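Local coordinates for protein phosphoribosylformylglycinamidine synthase 2 (Thermus thermophilus, PDB 3VIU) that binds ADP and magnesium as a member of the AIR synthase-related (PurM-like) family, whose N-terminal and C-terminal domain types each occur twice in this one chain, at residues A[637-649]-A[685-699]. Sequence-based numbering, arbitrary orientation.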
ATOM      1  N   TYR A 637     -20.873  -7.298  16.787  1.00 15.51           N
ATOM      2  CA  TYR A 637     -21.542  -7.381  18.087  1.00 14.97           C
ATOM      3  C   TYR A 637     -22.734  -8.320  18.133  1.00 15.13           C
ATOM      4  O   TYR A 637     -23.382  -8.439  19.167  1.00 16.38           O
ATOM      5  CB  TYR A 637     -22.001  -5.993  18.520  1.00 15.02           C
ATOM      6  CG  TYR A 637     -20.869  -5.021  18.722  1.00 17.15           C
ATOM      7  CD1 TYR A 637     -20.143  -5.006  19.915  1.00 16.73           C
ATOM      8  CD2 TYR A 637     -20.504  -4.127  17.712  1.00 16.75           C
ATOM      9  CE1 TYR A 637     -19.084  -4.127  20.102  1.00 17.70           C
ATOM     10  CE2 TYR A 637     -19.446  -3.248  17.885  1.00 17.74           C
ATOM     11  CZ  TYR A 637     -18.740  -3.250  19.083  1.00 18.08           C
ATOM     12  OH  TYR A 637     -17.699  -2.369  19.269  1.00 18.13           O
ATOM     13  N   GLY A 638     -23.037  -8.978  17.023  1.00 15.25           N
ATOM     14  CA  GLY A 638     -24.162  -9.897  17.011  1.00 15.28           C
ATOM     15  C   GLY A 638     -25.521  -9.222  17.111  1.00 16.62           C
ATOM     16  O   GLY A 638     -26.478  -9.805  17.622  1.00 17.79           O
ATOM     17  N   VAL A 639     -25.603  -7.986  16.630  1.00 15.31           N
ATOM     18  CA  VAL A 639     -26.841  -7.220  16.638  1.00 14.21           C
ATOM     19  C   VAL A 639     -27.378  -7.213  15.201  1.00 15.46           C
ATOM     20  O   VAL A 639     -26.678  -6.779  14.278  1.00 16.66           O
ATOM     21  CB  VAL A 639     -26.567  -5.775  17.115  1.00 16.02           C
ATOM     22  CG1 VAL A 639     -27.783  -4.892  16.873  1.00 13.84           C
ATOM     23  CG2 VAL A 639     -26.193  -5.788  18.594  1.00 11.38           C
ATOM     24  N   GLY A 640     -28.608  -7.697  15.015  1.00 13.59           N
ATOM     25  CA  GLY A 640     -29.196  -7.768  13.686  1.00 11.68           C
ATOM     26  C   GLY A 640     -29.846  -6.495  13.186  1.00 13.36           C
ATOM     27  O   GLY A 640     -29.671  -5.429  13.780  1.00 14.31           O
ATOM     28  N   ALA A 641     -30.593  -6.594  12.086  1.00 12.59           N
ATOM     29  CA  ALA A 641     -31.282  -5.430  11.524  1.00 11.53           C
ATOM     30  C   ALA A 641     -32.548  -5.833  10.785  1.00 11.27           C
ATOM     31  O   ALA A 641     -32.679  -6.972  10.333  1.00 11.44           O
ATOM     32  CB  ALA A 641     -30.359  -4.664  10.588  1.00  7.93           C
ATOM     33  N   THR A 642     -33.474  -4.886  10.677  1.00  9.90           N
ATOM     34  CA  THR A 642     -34.748  -5.089   9.990  1.00 10.29           C
ATOM     35  C   THR A 642     -34.951  -3.895   9.068  1.00  9.59           C
ATOM     36  O   THR A 642     -35.001  -2.757   9.518  1.00 11.11           O
ATOM     37  CB  THR A 642     -35.932  -5.174  10.984  1.00  9.66           C
ATOM     38  OG1 THR A 642     -35.722  -6.268  11.890  1.00 11.03           O
ATOM     39  CG2 THR A 642     -37.235  -5.396  10.236  1.00  4.69           C
ATOM     40  N   VAL A 643     -35.071  -4.154   7.776  1.00 10.53           N
ATOM     41  CA  VAL A 643     -35.213  -3.073   6.816  1.00 13.38           C
ATOM     42  C   VAL A 643     -36.107  -3.411   5.635  1.00 14.46           C
ATOM     43  O   VAL A 643     -36.585  -4.528   5.493  1.00 12.26           O
ATOM     44  CB  VAL A 643     -33.832  -2.688   6.243  1.00 15.11           C
ATOM     45  CG1 VAL A 643     -32.867  -2.329   7.371  1.00 18.36           C
ATOM     46  CG2 VAL A 643     -33.273  -3.847   5.433  1.00 14.15           C
ATOM     47  N   GLU A 644     -36.322  -2.417   4.785  1.00 18.45           N
ATOM     48  CA  GLU A 644     -37.109  -2.598   3.582  1.00 21.22           C
ATOM     49  C   GLU A 644     -36.334  -2.102   2.366  1.00 22.75           C
ATOM     50  O   GLU A 644     -35.831  -0.986   2.353  1.00 22.83           O
ATOM     51  CB  GLU A 644     -38.417  -1.816   3.642  1.00 22.39           C
ATOM     52  CG  GLU A 644     -39.118  -1.799   2.280  1.00 26.85           C
ATOM     53  CD  GLU A 644     -40.080  -0.650   2.116  1.00 29.82           C
ATOM     54  OE1 GLU A 644     -39.656   0.507   2.322  1.00 31.36           O
ATOM     55  OE2 GLU A 644     -41.255  -0.905   1.770  1.00 32.45           O
ATOM     56  N   VAL A 645     -36.243  -2.930   1.338  1.00 25.11           N
ATOM     57  CA  VAL A 645     -35.570  -2.519   0.122  1.00 28.29           C
ATOM     58  C   VAL A 645     -36.680  -2.454  -0.916  1.00 29.43           C
ATOM     59  O   VAL A 645     -37.344  -3.453  -1.188  1.00 29.88           O
ATOM     60  CB  VAL A 645     -34.475  -3.527  -0.294  1.00 27.45           C
ATOM     61  CG1 VAL A 645     -35.085  -4.875  -0.594  1.00 31.27           C
ATOM     62  CG2 VAL A 645     -33.734  -3.006  -1.497  1.00 29.05           C
ATOM     63  N   ARG A 646     -36.888  -1.269  -1.481  1.00 31.78           N
ATOM     64  CA  ARG A 646     -37.955  -1.055  -2.454  1.00 34.51           C
ATOM     65  C   ARG A 646     -37.809  -1.691  -3.818  1.00 35.77           C
ATOM     66  O   ARG A 646     -38.793  -1.856  -4.540  1.00 35.06           O
ATOM     67  CB  ARG A 646     -38.205   0.436  -2.617  1.00 35.71           C
ATOM     68  CG  ARG A 646     -38.842   1.015  -1.392  1.00 40.29           C
ATOM     69  CD  ARG A 646     -39.185   2.463  -1.565  1.00 45.14           C
ATOM     70  NE  ARG A 646     -39.785   2.979  -0.342  1.00 48.76           N
ATOM     71  CZ  ARG A 646     -39.959   4.266  -0.083  1.00 50.87           C
ATOM     72  NH1 ARG A 646     -39.579   5.183  -0.970  1.00 51.36           N
ATOM     73  NH2 ARG A 646     -40.496   4.633   1.069  1.00 51.14           N
ATOM     74  N   GLU A 647     -36.591  -2.048  -4.187  1.00 37.35           N
ATOM     75  CA  GLU A 647     -36.393  -2.671  -5.478  1.00 38.75           C
ATOM     76  C   GLU A 647     -35.922  -4.089  -5.280  1.00 39.05           C
ATOM     77  O   GLU A 647     -35.028  -4.347  -4.480  1.00 39.59           O
ATOM     78  CB  GLU A 647     -35.352  -1.905  -6.276  1.00 41.56           C
ATOM     79  CG  GLU A 647     -35.701  -0.460  -6.500  1.00 46.10           C
ATOM     80  CD  GLU A 647     -34.528   0.319  -7.035  1.00 49.50           C
ATOM     81  OE1 GLU A 647     -33.559   0.525  -6.273  1.00 50.05           O
ATOM     82  OE2 GLU A 647     -34.571   0.715  -8.220  1.00 51.34           O
ATOM     83  N   GLU A 648     -36.546  -5.019  -5.984  1.00 40.21           N
ATOM     84  CA  GLU A 648     -36.119  -6.402  -5.893  1.00 39.41           C
ATOM     85  C   GLU A 648     -35.232  -6.593  -7.113  1.00 36.17           C
ATOM     86  O   GLU A 648     -35.136  -5.705  -7.963  1.00 34.18           O
ATOM     87  CB  GLU A 648     -37.319  -7.349  -5.925  1.00 42.90           C
ATOM     88  CG  GLU A 648     -37.425  -8.230  -4.690  1.00 47.37           C
ATOM     89  CD  GLU A 648     -36.496  -9.435  -4.728  1.00 51.53           C
ATOM     90  OE1 GLU A 648     -35.307  -9.263  -5.076  1.00 52.63           O
ATOM     91  OE2 GLU A 648     -36.955 -10.558  -4.401  1.00 53.71           O
ATOM     92  N   GLY A 649     -34.588  -7.746  -7.203  1.00 33.70           N
ATOM     93  CA  GLY A 649     -33.706  -7.991  -8.322  1.00 29.82           C
ATOM     94  C   GLY A 649     -32.283  -7.940  -7.817  1.00 28.28           C
ATOM     95  O   GLY A 649     -31.972  -7.233  -6.860  1.00 26.69           O
ATOM     96  N   ARG A 685     -32.039   7.252   2.116  1.00 27.22           N
ATOM     97  CA  ARG A 685     -33.215   6.481   2.501  1.00 27.72           C
ATOM     98  C   ARG A 685     -33.118   5.949   3.916  1.00 26.37           C
ATOM     99  O   ARG A 685     -32.034   5.620   4.405  1.00 26.32           O
ATOM    100  CB  ARG A 685     -33.427   5.294   1.557  1.00 30.79           C
ATOM    101  CG  ARG A 685     -34.135   5.619   0.249  1.00 36.76           C
ATOM    102  CD  ARG A 685     -35.098   4.492  -0.135  1.00 38.33           C
ATOM    103  NE  ARG A 685     -36.243   4.421   0.774  1.00 39.61           N
ATOM    104  CZ  ARG A 685     -36.719   3.296   1.305  1.00 39.59           C
ATOM    105  NH1 ARG A 685     -36.154   2.123   1.029  1.00 36.58           N
ATOM    106  NH2 ARG A 685     -37.764   3.347   2.120  1.00 40.06           N
ATOM    107  N   VAL A 686     -34.269   5.871   4.569  1.00 25.53           N
ATOM    108  CA  VAL A 686     -34.361   5.339   5.917  1.00 24.49           C
ATOM    109  C   VAL A 686     -34.825   3.894   5.743  1.00 22.86           C
ATOM    110  O   VAL A 686     -36.019   3.629   5.635  1.00 23.99           O
ATOM    111  CB  VAL A 686     -35.402   6.111   6.758  1.00 25.12           C
ATOM    112  CG1 VAL A 686     -35.437   5.551   8.173  1.00 23.19           C
ATOM    113  CG2 VAL A 686     -35.058   7.598   6.779  1.00 22.94           C
ATOM    114  N   LEU A 687     -33.870   2.970   5.717  1.00 20.41           N
ATOM    115  CA  LEU A 687     -34.156   1.551   5.521  1.00 18.90           C
ATOM    116  C   LEU A 687     -34.896   0.848   6.649  1.00 19.11           C
ATOM    117  O   LEU A 687     -35.765   0.016   6.380  1.00 19.80           O
ATOM    118  CB  LEU A 687     -32.857   0.794   5.241  1.00 17.12           C
ATOM    119  CG  LEU A 687     -31.998   1.356   4.103  1.00 17.51           C
ATOM    120  CD1 LEU A 687     -30.742   0.523   3.982  1.00 18.06           C
ATOM    121  CD2 LEU A 687     -32.775   1.364   2.794  1.00 15.05           C
ATOM    122  N   GLY A 688     -34.544   1.164   7.897  1.00 18.24           N
ATOM    123  CA  GLY A 688     -35.191   0.536   9.042  1.00 17.69           C
ATOM    124  C   GLY A 688     -34.459   0.751  10.359  1.00 18.35           C
ATOM    125  O   GLY A 688     -34.005   1.860  10.651  1.00 19.60           O
ATOM    126  N   GLU A 689     -34.347  -0.300  11.168  1.00 17.57           N
ATOM    127  CA  GLU A 689     -33.660  -0.201  12.454  1.00 20.03           C
ATOM    128  C   GLU A 689     -32.809  -1.426  12.781  1.00 19.48           C
ATOM    129  O   GLU A 689     -32.906  -2.462  12.122  1.00 20.37           O
ATOM    130  CB  GLU A 689     -34.663   0.040  13.599  1.00 20.10           C
ATOM    131  CG  GLU A 689     -35.824  -0.936  13.670  1.00 21.70           C
ATOM    132  CD  GLU A 689     -36.624  -0.814  14.968  1.00 25.74           C
ATOM    133  OE1 GLU A 689     -36.683   0.296  15.536  1.00 27.14           O
ATOM    134  OE2 GLU A 689     -37.209  -1.828  15.418  1.00 27.52           O
ATOM    135  N   THR A 690     -31.977  -1.298  13.808  1.00 17.37           N
ATOM    136  CA  THR A 690     -31.112  -2.393  14.226  1.00 16.75           C
ATOM    137  C   THR A 690     -31.781  -3.190  15.329  1.00 17.71           C
ATOM    138  O   THR A 690     -32.789  -2.757  15.896  1.00 18.15           O
ATOM    139  CB  THR A 690     -29.760  -1.875  14.765  1.00 14.96           C
ATOM    140  OG1 THR A 690     -29.996  -0.978  15.864  1.00 16.46           O
ATOM    141  CG2 THR A 690     -28.993  -1.148  13.677  1.00 11.73           C
ATOM    142  N   GLY A 691     -31.215  -4.355  15.630  1.00 16.85           N
ATOM    143  CA  GLY A 691     -31.754  -5.185  16.687  1.00 15.43           C
ATOM    144  C   GLY A 691     -32.087  -6.603  16.276  1.00 15.83           C
ATOM    145  O   GLY A 691     -32.238  -6.908  15.089  1.00 13.84           O
ATOM    146  N   GLY A 692     -32.190  -7.472  17.276  1.00 13.74           N
ATOM    147  CA  GLY A 692     -32.540  -8.858  17.033  1.00 13.81           C
ATOM    148  C   GLY A 692     -31.398  -9.750  16.610  1.00 15.62           C
ATOM    149  O   GLY A 692     -30.265  -9.298  16.461  1.00 16.52           O
ATOM    150  N   LYS A 693     -31.705 -11.029  16.415  1.00 16.42           N
ATOM    151  CA  LYS A 693     -30.707 -11.999  16.003  1.00 16.35           C
ATOM    152  C   LYS A 693     -30.969 -12.482  14.588  1.00 16.06           C
ATOM    153  O   LYS A 693     -30.785 -13.658  14.272  1.00 14.08           O
ATOM    154  CB  LYS A 693     -30.672 -13.185  16.971  1.00 18.76           C
ATOM    155  CG  LYS A 693     -30.004 -12.871  18.308  1.00 22.79           C
ATOM    156  CD  LYS A 693     -31.027 -12.655  19.415  1.00 25.48           C
ATOM    157  CE  LYS A 693     -30.342 -12.404  20.763  1.00 30.55           C
ATOM    158  NZ  LYS A 693     -31.298 -12.435  21.916  1.00 29.77           N
ATOM    159  N   SER A 694     -31.412 -11.559  13.743  1.00 15.25           N
ATOM    160  CA  SER A 694     -31.668 -11.867  12.344  1.00 16.25           C
ATOM    161  C   SER A 694     -31.460 -10.651  11.467  1.00 14.81           C
ATOM    162  O   SER A 694     -31.446  -9.517  11.941  1.00 14.51           O
ATOM    163  CB  SER A 694     -33.106 -12.351  12.137  1.00 17.80           C
ATOM    164  OG  SER A 694     -33.287 -13.670  12.621  1.00 27.36           O
ATOM    165  N   LEU A 695     -31.259 -10.907  10.184  1.00 13.25           N
ATOM    166  CA  LEU A 695     -31.164  -9.844   9.202  1.00 11.51           C
ATOM    167  C   LEU A 695     -32.483 -10.085   8.474  1.00 10.98           C
ATOM    168  O   LEU A 695     -32.711 -11.178   7.948  1.00 10.54           O
ATOM    169  CB  LEU A 695     -29.991 -10.050   8.247  1.00  9.44           C
ATOM    170  CG  LEU A 695     -30.035  -9.099   7.050  1.00  9.15           C
ATOM    171  CD1 LEU A 695     -29.997  -7.664   7.553  1.00 10.41           C
ATOM    172  CD2 LEU A 695     -28.867  -9.364   6.105  1.00  8.93           C
ATOM    173  N   THR A 696     -33.362  -9.090   8.482  1.00 11.02           N
ATOM    174  CA  THR A 696     -34.669  -9.209   7.846  1.00 11.01           C
ATOM    175  C   THR A 696     -34.855  -8.109   6.802  1.00 11.72           C
ATOM    176  O   THR A 696     -34.704  -6.920   7.101  1.00 11.24           O
ATOM    177  CB  THR A 696     -35.784  -9.125   8.906  1.00 12.81           C
ATOM    178  OG1 THR A 696     -35.593 -10.165   9.869  1.00 13.84           O
ATOM    179  CG2 THR A 696     -37.163  -9.279   8.268  1.00 11.55           C
ATOM    180  N   VAL A 697     -35.193  -8.507   5.578  1.00 10.37           N
ATOM    181  CA  VAL A 697     -35.350  -7.547   4.495  1.00 11.69           C
ATOM    182  C   VAL A 697     -36.691  -7.636   3.781  1.00 13.61           C
ATOM    183  O   VAL A 697     -36.997  -8.640   3.134  1.00 13.59           O
ATOM    184  CB  VAL A 697     -34.237  -7.724   3.425  1.00 12.95           C
ATOM    185  CG1 VAL A 697     -34.372  -6.640   2.359  1.00 10.65           C
ATOM    186  CG2 VAL A 697     -32.846  -7.684   4.084  1.00  8.47           C
ATOM    187  N   LEU A 698     -37.488  -6.580   3.894  1.00 14.55           N
ATOM    188  CA  LEU A 698     -38.777  -6.555   3.225  1.00 16.07           C
ATOM    189  C   LEU A 698     -38.564  -6.039   1.809  1.00 17.41           C
ATOM    190  O   LEU A 698     -37.901  -5.022   1.600  1.00 17.65           O
ATOM    191  CB  LEU A 698     -39.768  -5.652   3.973  1.00 14.31           C
ATOM    192  CG  LEU A 698     -41.143  -5.461   3.313  1.00 12.76           C
ATOM    193  CD1 LEU A 698     -41.861  -6.788   3.186  1.00 10.16           C
ATOM    194  CD2 LEU A 698     -41.972  -4.499   4.128  1.00 12.39           C
ATOM    195  N   THR A 699     -39.098  -6.774   0.839  1.00 19.59           N
ATOM    196  CA  THR A 699     -39.010  -6.397  -0.571  1.00 20.75           C
ATOM    197  C   THR A 699     -40.451  -6.374  -1.067  1.00 21.66           C
ATOM    198  O   THR A 699     -41.347  -6.906  -0.412  1.00 21.19           O
ATOM    199  CB  THR A 699     -38.250  -7.444  -1.423  1.00 19.78           C
ATOM    200  OG1 THR A 699     -38.983  -8.675  -1.420  1.00 22.70           O
ATOM    201  CG2 THR A 699     -36.857  -7.688  -0.883  1.00 17.77           C
TER
HETATM  202  O   HOH W   1     -33.852  -5.412  13.704  1.00 22.47           O
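Thr-642 bonds to strand 685-690 and Val-643 to strand 694-699, and 641-644, inserted between these two, thereby illustrates how a mixed sheet is stitched: antiparallel to the first, parallel to the second, successive residues turning to opposite neighbours. Val-643 N reaches Thr-696 O at 2.9 Å and Val-643 O accepts Leu-698 N, while Thr-642 exchanges a pair of backbone bonds with Glu-689. Near the turn, a water lies 2.7 Å from Thr-642 OG1 and donates to Gly-691 O.

Glu-644 can be followed outward. Its CB lies beside Leu-698 CB, and CG, anti to the backbone N (chi1 169°), rests 3.5 Å from Leu-698 O. The extended chain then carries OE1 to Arg-685 NH2, a weak salt-bridge bond of 3.4 Å, and, at long range, to Arg-646 NE, 3.6 Å away. Arg-685, bent at chi2 and chi3, also takes the guanidinium of Arg-646 flat over one face, centres 3.6 Å apart. Glu-644 and Glu-570, the latter paired with Arg-685 NH1, probably offset the repulsion of these like charges.

Val-643 spans the buried side, its CG1 3.8 Å from Leu-687 CB and its CG2 alongside Val-697 CG2. On strand 563-567, Leu-564 meets Val-643 and Leu-566 meets Leu-687. In this sheet of the second AIR synthase-related C-terminal domain, 641-644 is an inner strand; strand 702-707 closes the edge beyond 694-699, and Leu-653 of helix 650-653 meets Val-645 and Glu-648.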